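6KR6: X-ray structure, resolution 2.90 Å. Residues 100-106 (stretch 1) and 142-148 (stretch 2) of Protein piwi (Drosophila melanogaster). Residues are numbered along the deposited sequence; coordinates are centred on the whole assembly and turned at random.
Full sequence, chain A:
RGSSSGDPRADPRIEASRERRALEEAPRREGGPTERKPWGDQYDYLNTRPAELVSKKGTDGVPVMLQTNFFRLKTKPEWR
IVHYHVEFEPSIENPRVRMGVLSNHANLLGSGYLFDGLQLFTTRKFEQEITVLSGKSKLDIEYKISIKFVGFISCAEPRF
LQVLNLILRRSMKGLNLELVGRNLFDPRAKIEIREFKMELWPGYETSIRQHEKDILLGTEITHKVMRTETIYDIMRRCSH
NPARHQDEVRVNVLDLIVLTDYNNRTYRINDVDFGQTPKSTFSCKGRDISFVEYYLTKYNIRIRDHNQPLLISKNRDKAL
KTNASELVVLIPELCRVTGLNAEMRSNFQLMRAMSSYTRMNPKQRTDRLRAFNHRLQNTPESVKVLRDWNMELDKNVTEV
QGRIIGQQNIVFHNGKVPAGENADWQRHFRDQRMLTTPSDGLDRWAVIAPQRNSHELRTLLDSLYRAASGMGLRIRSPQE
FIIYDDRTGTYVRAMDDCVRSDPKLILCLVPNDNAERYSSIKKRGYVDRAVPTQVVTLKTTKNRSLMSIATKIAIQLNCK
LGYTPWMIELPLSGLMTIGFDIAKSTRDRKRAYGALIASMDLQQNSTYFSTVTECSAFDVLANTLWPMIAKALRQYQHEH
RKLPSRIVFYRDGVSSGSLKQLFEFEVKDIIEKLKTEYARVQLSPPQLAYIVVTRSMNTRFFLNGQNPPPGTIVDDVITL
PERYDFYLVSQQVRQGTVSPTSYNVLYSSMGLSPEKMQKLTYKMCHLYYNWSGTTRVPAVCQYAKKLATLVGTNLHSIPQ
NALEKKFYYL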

ATOM      1  N   GLY A 100      -6.462 -14.151 -40.213  1.00111.80           N
ATOM      2  CA  GLY A 100      -5.690 -13.947 -41.433  1.00107.50           C
ATOM      3  C   GLY A 100      -6.560 -13.602 -42.630  1.00105.21           C
ATOM      4  O   GLY A 100      -6.209 -12.740 -43.448  1.00105.02           O
ATOM      5  N   VAL A 101      -7.714 -14.265 -42.745  1.00108.53           N
ATOM      6  CA  VAL A 101      -8.615 -14.022 -43.867  1.00105.87           C
ATOM      7  C   VAL A 101      -9.126 -12.588 -43.840  1.00109.10           C
ATOM      8  O   VAL A 101      -9.231 -11.932 -44.885  1.00110.10           O
ATOM      9  CB  VAL A 101      -9.767 -15.045 -43.849  1.00104.56           C
ATOM     10  CG1 VAL A 101     -10.945 -14.547 -44.668  1.00 99.22           C
ATOM     11  CG2 VAL A 101      -9.282 -16.386 -44.377  1.00103.49           C
ATOM     12  N   LEU A 102      -9.442 -12.071 -42.651  1.00107.94           N
ATOM     13  CA  LEU A 102      -9.855 -10.675 -42.566  1.00102.92           C
ATOM     14  C   LEU A 102      -8.670  -9.739 -42.783  1.00107.06           C
ATOM     15  O   LEU A 102      -8.821  -8.667 -43.380  1.00107.30           O
ATOM     16  CB  LEU A 102     -10.531 -10.395 -41.221  1.00103.59           C
ATOM     17  CG  LEU A 102     -11.833  -9.582 -41.285  1.00105.03           C
ATOM     18  CD1 LEU A 102     -12.340  -9.270 -39.890  1.00106.85           C
ATOM     19  CD2 LEU A 102     -11.665  -8.298 -42.084  1.00100.41           C
ATOM     20  N   SER A 103      -7.480 -10.130 -42.313  1.00107.41           N
ATOM     21  CA  SER A 103      -6.280  -9.335 -42.552  1.00106.95           C
ATOM     22  C   SER A 103      -5.981  -9.179 -44.034  1.00113.85           C
ATOM     23  O   SER A 103      -5.304  -8.220 -44.425  1.00114.68           O
ATOM     24  CB  SER A 103      -5.079  -9.968 -41.847  1.00105.18           C
ATOM     25  OG  SER A 103      -4.670 -11.150 -42.512  1.00107.72           O
ATOM     26  N   ASN A 104      -6.453 -10.117 -44.860  1.00119.42           N
ATOM     27  CA  ASN A 104      -6.307  -9.991 -46.310  1.00119.41           C
ATOM     28  C   ASN A 104      -6.824  -8.661 -46.853  1.00120.98           C
ATOM     29  O   ASN A 104      -6.366  -8.218 -47.911  1.00125.11           O
ATOM     30  CB  ASN A 104      -7.042 -11.135 -47.010  1.00110.86           C
ATOM     31  CG  ASN A 104      -6.103 -12.074 -47.735  1.00118.95           C
ATOM     32  OD1 ASN A 104      -5.873 -13.201 -47.296  1.00112.31           O
ATOM     33  ND2 ASN A 104      -5.561 -11.619 -48.858  1.00127.11           N
ATOM     34  N   HIS A 105      -7.758  -8.012 -46.158  1.00118.23           N
ATOM     35  CA  HIS A 105      -8.408  -6.801 -46.662  1.00119.21           C
ATOM     36  C   HIS A 105      -7.599  -5.580 -46.241  1.00122.01           C
ATOM     37  O   HIS A 105      -7.644  -5.155 -45.083  1.00113.25           O
ATOM     38  CB  HIS A 105      -9.849  -6.725 -46.171  1.00119.66           C
ATOM     39  CG  HIS A 105     -10.745  -7.746 -46.800  1.00118.52           C
ATOM     40  ND1 HIS A 105     -10.482  -9.097 -46.743  1.00116.63           N
ATOM     41  CD2 HIS A 105     -11.890  -7.615 -47.512  1.00121.10           C
ATOM     42  CE1 HIS A 105     -11.428  -9.756 -47.388  1.00116.12           C
ATOM     43  NE2 HIS A 105     -12.295  -8.880 -47.865  1.00120.64           N
ATOM     44  N   ALA A 106      -6.880  -4.994 -47.204  1.00133.88           N
ATOM     45  CA  ALA A 106      -5.967  -3.891 -46.930  1.00133.95           C
ATOM     46  C   ALA A 106      -6.658  -2.537 -46.853  1.00137.43           C
ATOM     47  O   ALA A 106      -6.055  -1.583 -46.351  1.00137.10           O
ATOM     48  CB  ALA A 106      -4.868  -3.838 -47.994  1.00121.00           C
ATOM     49  N   GLU A 142     -13.561 -18.947 -52.859  1.00137.09           N
ATOM     50  CA  GLU A 142     -14.310 -17.700 -52.764  1.00137.17           C
ATOM     51  C   GLU A 142     -14.970 -17.616 -51.393  1.00133.02           C
ATOM     52  O   GLU A 142     -15.917 -18.352 -51.102  1.00132.21           O
ATOM     53  CB  GLU A 142     -15.349 -17.623 -53.879  1.00138.51           C
ATOM     54  N   TYR A 143     -14.464 -16.727 -50.546  1.00127.02           N
ATOM     55  CA  TYR A 143     -15.047 -16.472 -49.240  1.00124.65           C
ATOM     56  C   TYR A 143     -15.797 -15.147 -49.262  1.00127.33           C
ATOM     57  O   TYR A 143     -15.376 -14.190 -49.925  1.00128.77           O
ATOM     58  CB  TYR A 143     -13.981 -16.464 -48.134  1.00122.05           C
ATOM     59  CG  TYR A 143     -12.911 -15.397 -48.268  1.00116.71           C
ATOM     60  CD1 TYR A 143     -13.141 -14.095 -47.843  1.00114.38           C
ATOM     61  CD2 TYR A 143     -11.663 -15.700 -48.790  1.00117.99           C
ATOM     62  CE1 TYR A 143     -12.170 -13.122 -47.958  1.00113.13           C
ATOM     63  CE2 TYR A 143     -10.683 -14.732 -48.904  1.00114.93           C
ATOM     64  CZ  TYR A 143     -10.942 -13.446 -48.487  1.00110.74           C
ATOM     65  OH  TYR A 143      -9.968 -12.482 -48.599  1.00115.63           O
ATOM     66  N   LYS A 144     -16.915 -15.110 -48.538  1.00124.05           N
ATOM     67  CA  LYS A 144     -17.761 -13.927 -48.406  1.00119.46           C
ATOM     68  C   LYS A 144     -17.849 -13.576 -46.923  1.00118.18           C
ATOM     69  O   LYS A 144     -18.587 -14.215 -46.167  1.00117.62           O
ATOM     70  CB  LYS A 144     -19.142 -14.170 -49.009  1.00112.07           C
ATOM     71  N   ILE A 145     -17.096 -12.561 -46.517  1.00114.32           N
ATOM     72  CA  ILE A 145     -17.079 -12.111 -45.129  1.00108.36           C
ATOM     73  C   ILE A 145     -18.257 -11.171 -44.906  1.00110.43           C
ATOM     74  O   ILE A 145     -18.379 -10.140 -45.577  1.00113.31           O
ATOM     75  CB  ILE A 145     -15.753 -11.417 -44.790  1.00109.16           C
ATOM     76  CG1 ILE A 145     -14.566 -12.243 -45.280  1.00110.31           C
ATOM     77  CG2 ILE A 145     -15.644 -11.179 -43.304  1.00110.32           C
ATOM     78  CD1 ILE A 145     -13.227 -11.617 -44.957  1.00103.78           C
ATOM     79  N   SER A 146     -19.120 -11.521 -43.958  1.00107.68           N
ATOM     80  CA  SER A 146     -20.285 -10.712 -43.610  1.00112.13           C
ATOM     81  C   SER A 146     -19.954  -9.924 -42.347  1.00116.90           C
ATOM     82  O   SER A 146     -19.995 -10.463 -41.239  1.00118.00           O
ATOM     83  CB  SER A 146     -21.516 -11.592 -43.413  1.00119.65           C
ATOM     84  OG  SER A 146     -22.630 -10.825 -42.993  1.00123.45           O
ATOM     85  N   ILE A 147     -19.628  -8.645 -42.517  1.00114.87           N
ATOM     86  CA  ILE A 147     -19.276  -7.771 -41.403  1.00104.00           C
ATOM     87  C   ILE A 147     -20.544  -7.032 -40.986  1.00105.73           C
ATOM     88  O   ILE A 147     -20.909  -6.016 -41.580  1.00106.77           O
ATOM     89  CB  ILE A 147     -18.151  -6.806 -41.775  1.00 99.11           C
ATOM     90  CG1 ILE A 147     -16.890  -7.581 -42.163  1.00 97.46           C
ATOM     91  CG2 ILE A 147     -17.858  -5.856 -40.628  1.00112.85           C
ATOM     92  CD1 ILE A 147     -15.688  -6.698 -42.450  1.00 92.52           C
ATOM     93  N   LYS A 148     -21.216  -7.543 -39.959  1.00106.54           N
ATOM     94  CA  LYS A 148     -22.476  -6.975 -39.496  1.00108.82           C
ATOM     95  C   LYS A 148     -22.210  -5.879 -38.471  1.00109.53           C
ATOM     96  O   LYS A 148     -21.477  -6.091 -37.500  1.00107.07           O
ATOM     97  CB  LYS A 148     -23.367  -8.060 -38.891  1.00106.87           C
TER

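At the centre of this contact, the end of the Ile145 side chain meets three residues of the first stretch. Its CD1 lies 3.7 Å from CG1 of Val101, 4.2 Å from CA of Leu102 and 3.6 Å from CE1 of His105. With chi1 in the m well and chi2 in t, the isoleucine is extended, so a slim terminal methyl reaches the helix from a strand whose backbone stays well back: the CA atoms of Leu102 and Ile145 are 7.8 Å apart. Val101, compact and branched at CB, points toward the strand and divides one methyl between two partners. The same CG1 that touches Ile145 sits over a face of the Tyr143 ring, 3.8 Å from its centroid and only 13° off the ring normal, a CH-pi contact in which a weakly polarised methyl meets the pi cloud.

Leu102 starts sideways, but its longer side chain brings its end nearer the strand, where CD2 lies 4.3 Å from CD1 of Ile147. This looser apolar contact extends the greasy surface along the strand. Tyr143, Ile145 and Ile147 all point toward the first stretch, whereas Lys144, between Tyr143 and Ile145, points away, in keeping with the usual alternation of a strand.

Toward the polar edge, the hydroxyl of Tyr143 carries the contact on to Asn104 and His105. Its OH lies 3.3 Å from CE1 of His105 and 3.6 Å from CB of Asn104; both partners are carbons, and no hydrogen bond joins the two stretches. The His105 and Tyr143 rings meet rim to rim, their centroids 5.9 Å apart and their planes at 52°, so this is no face-to-face stack. A histidine suits this border, since its flat ring can pack against a methyl and a phenol while keeping polar nitrogens. Asn104, exposed, offers its aliphatic CB to the phenol oxygen at the outer edge of the contact.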